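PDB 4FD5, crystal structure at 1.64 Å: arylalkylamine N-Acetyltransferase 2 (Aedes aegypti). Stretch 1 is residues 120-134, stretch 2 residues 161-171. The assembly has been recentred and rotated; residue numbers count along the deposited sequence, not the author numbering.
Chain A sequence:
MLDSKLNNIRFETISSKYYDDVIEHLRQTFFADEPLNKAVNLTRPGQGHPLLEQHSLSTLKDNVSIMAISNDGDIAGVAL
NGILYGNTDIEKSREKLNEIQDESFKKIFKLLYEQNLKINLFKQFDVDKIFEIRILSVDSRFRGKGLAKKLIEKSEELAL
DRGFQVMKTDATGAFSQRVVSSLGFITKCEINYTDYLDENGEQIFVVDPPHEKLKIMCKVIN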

# COMPACT_ATOMS: atom_id res chain seq x y z
N ASN A 120 -12.06 13.65 0.90
CA ASN A 120 -12.10 13.68 -0.56
C ASN A 120 -10.91 14.51 -1.03
O ASN A 120 -10.96 15.74 -1.05
N LEU A 121 -9.82 13.84 -1.39
CA LEU A 121 -8.60 14.56 -1.73
C LEU A 121 -8.71 15.20 -3.10
O LEU A 121 -8.06 16.22 -3.37
N PHE A 122 -9.53 14.61 -3.97
CA PHE A 122 -9.72 15.16 -5.30
C PHE A 122 -10.30 16.56 -5.19
O PHE A 122 -9.86 17.49 -5.86
N LYS A 123 -11.29 16.71 -4.31
CA LYS A 123 -11.89 18.01 -4.08
C LYS A 123 -10.94 18.94 -3.34
O LYS A 123 -10.76 20.09 -3.71
N GLN A 124 -10.32 18.42 -2.28
CA GLN A 124 -9.45 19.24 -1.45
C GLN A 124 -8.34 19.90 -2.25
O GLN A 124 -8.01 21.06 -2.01
N PHE A 125 -7.78 19.17 -3.21
CA PHE A 125 -6.64 19.69 -3.96
C PHE A 125 -6.96 20.02 -5.42
O PHE A 125 -6.07 20.38 -6.18
N ASP A 126 -8.23 19.89 -5.79
CA ASP A 126 -8.68 20.15 -7.16
C ASP A 126 -7.87 19.37 -8.19
O ASP A 126 -7.29 19.95 -9.11
N VAL A 127 -7.84 18.05 -8.05
CA VAL A 127 -7.15 17.19 -9.01
C VAL A 127 -8.08 16.10 -9.52
O VAL A 127 -9.03 15.71 -8.84
N ASP A 128 -7.79 15.59 -10.72
CA ASP A 128 -8.62 14.55 -11.32
C ASP A 128 -7.98 13.17 -11.20
O ASP A 128 -8.58 12.16 -11.57
N LYS A 129 -6.76 13.14 -10.67
CA LYS A 129 -6.06 11.88 -10.48
C LYS A 129 -5.07 12.01 -9.33
O LYS A 129 -4.57 13.11 -9.06
N ILE A 130 -4.82 10.90 -8.65
CA ILE A 130 -3.92 10.87 -7.50
C ILE A 130 -3.02 9.66 -7.59
O ILE A 130 -3.45 8.58 -7.98
N PHE A 131 -1.76 9.84 -7.19
CA PHE A 131 -0.77 8.77 -7.23
C PHE A 131 -0.75 8.07 -5.88
O PHE A 131 -0.40 8.69 -4.87
N GLU A 132 -1.14 6.79 -5.85
CA GLU A 132 -1.30 6.06 -4.59
C GLU A 132 -0.21 5.03 -4.33
O GLU A 132 -0.02 4.09 -5.12
N ILE A 133 0.49 5.18 -3.21
CA ILE A 133 1.48 4.19 -2.79
C ILE A 133 0.70 3.10 -2.06
O ILE A 133 0.08 3.36 -1.03
N ARG A 134 0.72 1.89 -2.60
CA ARG A 134 -0.10 0.81 -2.06
C ARG A 134 0.67 -0.19 -1.22
O ARG A 134 0.17 -0.64 -0.19
N ASP A 161 7.20 13.30 -12.85
CA ASP A 161 7.46 13.14 -14.27
C ASP A 161 6.19 12.84 -15.08
O ASP A 161 6.05 13.29 -16.23
N ARG A 162 5.26 12.08 -14.48
CA ARG A 162 4.00 11.68 -15.11
C ARG A 162 2.88 12.72 -14.95
O ARG A 162 1.74 12.48 -15.35
N GLY A 163 3.19 13.85 -14.32
CA GLY A 163 2.25 14.95 -14.23
C GLY A 163 1.34 14.96 -13.02
O GLY A 163 0.36 15.70 -12.98
N PHE A 164 1.63 14.13 -12.03
CA PHE A 164 0.82 14.13 -10.81
C PHE A 164 1.16 15.29 -9.89
O PHE A 164 2.30 15.76 -9.84
N GLN A 165 0.16 15.74 -9.13
CA GLN A 165 0.33 16.82 -8.17
C GLN A 165 0.10 16.36 -6.74
O GLN A 165 0.48 17.04 -5.79
N VAL A 166 -0.55 15.21 -6.59
CA VAL A 166 -0.87 14.70 -5.25
C VAL A 166 -0.55 13.22 -5.13
O VAL A 166 -0.89 12.41 -6.00
N MET A 167 0.10 12.85 -4.02
CA MET A 167 0.32 11.45 -3.69
C MET A 167 -0.42 11.10 -2.41
O MET A 167 -0.63 11.96 -1.56
N LYS A 168 -0.78 9.83 -2.28
CA LYS A 168 -1.62 9.37 -1.17
C LYS A 168 -1.17 7.99 -0.76
O LYS A 168 -0.74 7.21 -1.60
N THR A 169 -1.25 7.68 0.53
CA THR A 169 -1.03 6.30 0.96
C THR A 169 -1.93 5.98 2.15
O THR A 169 -2.13 6.82 3.03
N ASP A 170 -2.49 4.77 2.17
CA ASP A 170 -3.29 4.32 3.29
C ASP A 170 -2.38 3.39 4.10
O ASP A 170 -2.32 2.19 3.85
N ALA A 171 -1.67 3.99 5.05
CA ALA A 171 -0.57 3.36 5.73
C ALA A 171 -1.08 2.66 6.97
O ALA A 171 -1.54 3.30 7.91

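Two parallel strands, 129-134 and 166-171, set the frame, and the apolar centre gathers around F164 just before the second strand. F164 (chi1 m) points toward stretch 1 and uses both ring faces. F131 CB lies 4.1 Å from the centroid of the F164 ring on one face; K129 CE lies 3.5 Å from that centroid on the opposite face, with K129 NZ at 4.2 Å as a cation-pi partner. K129 (chi1 p, then all t) thus spends its methylenes on the ring, and its NZ reaches a weak hydrogen bond to R162 O at 3.4 Å.

F131 (t) turns its edge to the F164 face and shares a sheet face with M167 (m, t, p), whose CE sits 3.6 Å from F131 CD1 and 4.0 Å from I133 CD1. V166 (t) points toward stretch 1, its CG2 3.8 Å from F125 CB and 4.1 Å from V127 CG1.

Outward, K168 lies beside E132 on the other sheet face. Its aliphatic stem passes L121 (CD to CD2, 3.8 Å), and NZ salt-bridges E132 OE2 at 3.5 Å and D170 OD1 at 2.6 Å, offsetting two nearby acids.

T169 OG1 donates to I133 O at 2.8 Å. Two waters finish the edge: one links K129 O to Q165 N; another joins I133 O, E132 OE2 and D170 N.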

# COMPACT_ATOMS: atom_id res chain seq x y z
CB ASN A 120 -13.41 14.29 -1.05
CG ASN A 120 -13.56 14.22 -2.56
OD1 ASN A 120 -12.59 14.05 -3.29
ND2 ASN A 120 -14.80 14.35 -3.03
CB LEU A 121 -7.38 13.63 -1.67
CG LEU A 121 -6.82 13.35 -0.27
CD1 LEU A 121 -7.91 13.14 0.75
CD2 LEU A 121 -5.85 12.16 -0.29
CB PHE A 122 -10.65 14.28 -6.14
CG PHE A 122 -10.10 12.90 -6.39
CD1 PHE A 122 -10.55 11.82 -5.65
CD2 PHE A 122 -9.11 12.70 -7.35
CE1 PHE A 122 -10.04 10.55 -5.88
CE2 PHE A 122 -8.60 11.44 -7.57
CZ PHE A 122 -9.06 10.36 -6.84
CB LYS A 123 -13.19 17.86 -3.31
CG LYS A 123 -14.42 17.65 -4.18
CD LYS A 123 -14.29 16.45 -5.12
CE LYS A 123 -15.55 16.23 -5.94
NZ LYS A 123 -15.62 14.81 -6.38
CB GLN A 124 -8.86 18.43 -0.29
CG GLN A 124 -8.09 19.26 0.72
CD GLN A 124 -7.71 18.48 1.97
OE1 GLN A 124 -8.29 17.43 2.25
NE2 GLN A 124 -6.74 18.99 2.71
CB PHE A 125 -5.45 18.74 -3.87
CG PHE A 125 -4.99 18.51 -2.46
CD1 PHE A 125 -4.40 19.53 -1.73
CD2 PHE A 125 -5.16 17.27 -1.86
CE1 PHE A 125 -3.98 19.33 -0.43
CE2 PHE A 125 -4.73 17.06 -0.56
CZ PHE A 125 -4.14 18.09 0.16
CB ASP A 126 -8.67 21.65 -7.48
CG ASP A 126 -9.52 21.99 -8.69
OD1 ASP A 126 -10.51 21.27 -8.94
OD2 ASP A 126 -9.19 22.97 -9.40
CB VAL A 127 -5.88 16.57 -8.39
CG1 VAL A 127 -4.87 17.64 -8.01
CG2 VAL A 127 -6.25 15.74 -7.16
CB ASP A 128 -8.92 14.86 -12.79
CG ASP A 128 -7.68 15.21 -13.58
OD1 ASP A 128 -6.58 14.73 -13.22
OD2 ASP A 128 -7.79 15.97 -14.56
CB LYS A 129 -5.38 11.41 -11.77
CG LYS A 129 -4.13 12.18 -12.16
CD LYS A 129 -3.54 11.66 -13.48
CE LYS A 129 -2.18 12.30 -13.77
NZ LYS A 129 -1.63 11.98 -15.14
CB ILE A 130 -4.71 10.85 -6.18
CG1 ILE A 130 -5.37 12.21 -5.94
CG2 ILE A 130 -3.80 10.49 -4.99
CD1 ILE A 130 -6.25 12.28 -4.69
CB PHE A 131 0.59 9.41 -7.53
CG PHE A 131 1.70 8.44 -7.84
CD1 PHE A 131 2.37 7.78 -6.82
CD2 PHE A 131 2.12 8.24 -9.15
CE1 PHE A 131 3.42 6.90 -7.10
CE2 PHE A 131 3.18 7.37 -9.45
CZ PHE A 131 3.83 6.70 -8.42
CB GLU A 132 -2.69 5.39 -4.53
CG GLU A 132 -3.01 4.80 -3.15
CD GLU A 132 -4.33 4.06 -3.11
OE1 GLU A 132 -4.81 3.58 -4.17
OE2 GLU A 132 -4.88 3.93 -1.99
CB ILE A 133 2.53 4.80 -1.84
CG1 ILE A 133 3.28 5.94 -2.50
CG2 ILE A 133 3.55 3.73 -1.39
CD1 ILE A 133 3.86 6.93 -1.49
CB ARG A 134 -0.85 0.10 -3.18
CG ARG A 134 -1.81 1.04 -3.86
CD ARG A 134 -2.65 0.36 -4.95
NE ARG A 134 -3.62 1.33 -5.44
CZ ARG A 134 -4.21 1.30 -6.63
NH1 ARG A 134 -3.97 0.31 -7.49
NH2 ARG A 134 -5.06 2.27 -6.96
CB ASP A 161 8.52 12.07 -14.50
CG ASP A 161 9.15 12.17 -15.87
OD1 ASP A 161 9.83 13.18 -16.14
OD2 ASP A 161 8.95 11.23 -16.66
CB ARG A 162 3.51 10.35 -14.53
CG ARG A 162 4.37 9.14 -14.85
CD ARG A 162 4.20 8.66 -16.29
NE ARG A 162 5.07 7.50 -16.52
CZ ARG A 162 4.72 6.24 -16.30
NH1 ARG A 162 3.48 5.96 -15.89
NH2 ARG A 162 5.58 5.26 -16.51
CB PHE A 164 0.97 12.81 -10.04
CG PHE A 164 0.35 11.64 -10.74
CD1 PHE A 164 1.03 10.97 -11.74
CD2 PHE A 164 -0.92 11.21 -10.40
CE1 PHE A 164 0.46 9.89 -12.38
CE2 PHE A 164 -1.50 10.13 -11.03
CZ PHE A 164 -0.81 9.47 -12.03
CB GLN A 165 -0.63 17.95 -8.48
CG GLN A 165 -0.44 18.56 -9.84
CD GLN A 165 -1.46 19.64 -10.11
OE1 GLN A 165 -1.19 20.82 -9.89
NE2 GLN A 165 -2.63 19.25 -10.56
CB VAL A 166 -2.33 14.95 -4.88
CG1 VAL A 166 -2.67 14.29 -3.55
CG2 VAL A 166 -2.61 16.46 -4.82
CB MET A 167 1.81 11.17 -3.49
CG MET A 167 2.72 11.52 -4.66
SD MET A 167 4.45 11.22 -4.27
CE MET A 167 4.58 9.45 -4.56
CB LYS A 168 -3.09 9.32 -1.65
CG LYS A 168 -4.08 8.63 -0.72
CD LYS A 168 -5.45 8.53 -1.41
CE LYS A 168 -6.55 8.02 -0.47
NZ LYS A 168 -6.50 6.54 -0.31
CB THR A 169 0.46 6.01 1.28
OG1 THR A 169 0.67 4.61 1.44
CG2 THR A 169 0.89 6.72 2.56
CB ASP A 170 -4.57 3.61 2.81
CG ASP A 170 -5.46 4.52 1.95
OD1 ASP A 170 -5.17 5.73 1.82
OD2 ASP A 170 -6.45 4.01 1.37
CB ALA A 171 0.46 4.40 6.11
O HOH W 1 -2.41 14.88 -9.34
O HOH W 2 -2.52 3.00 -0.06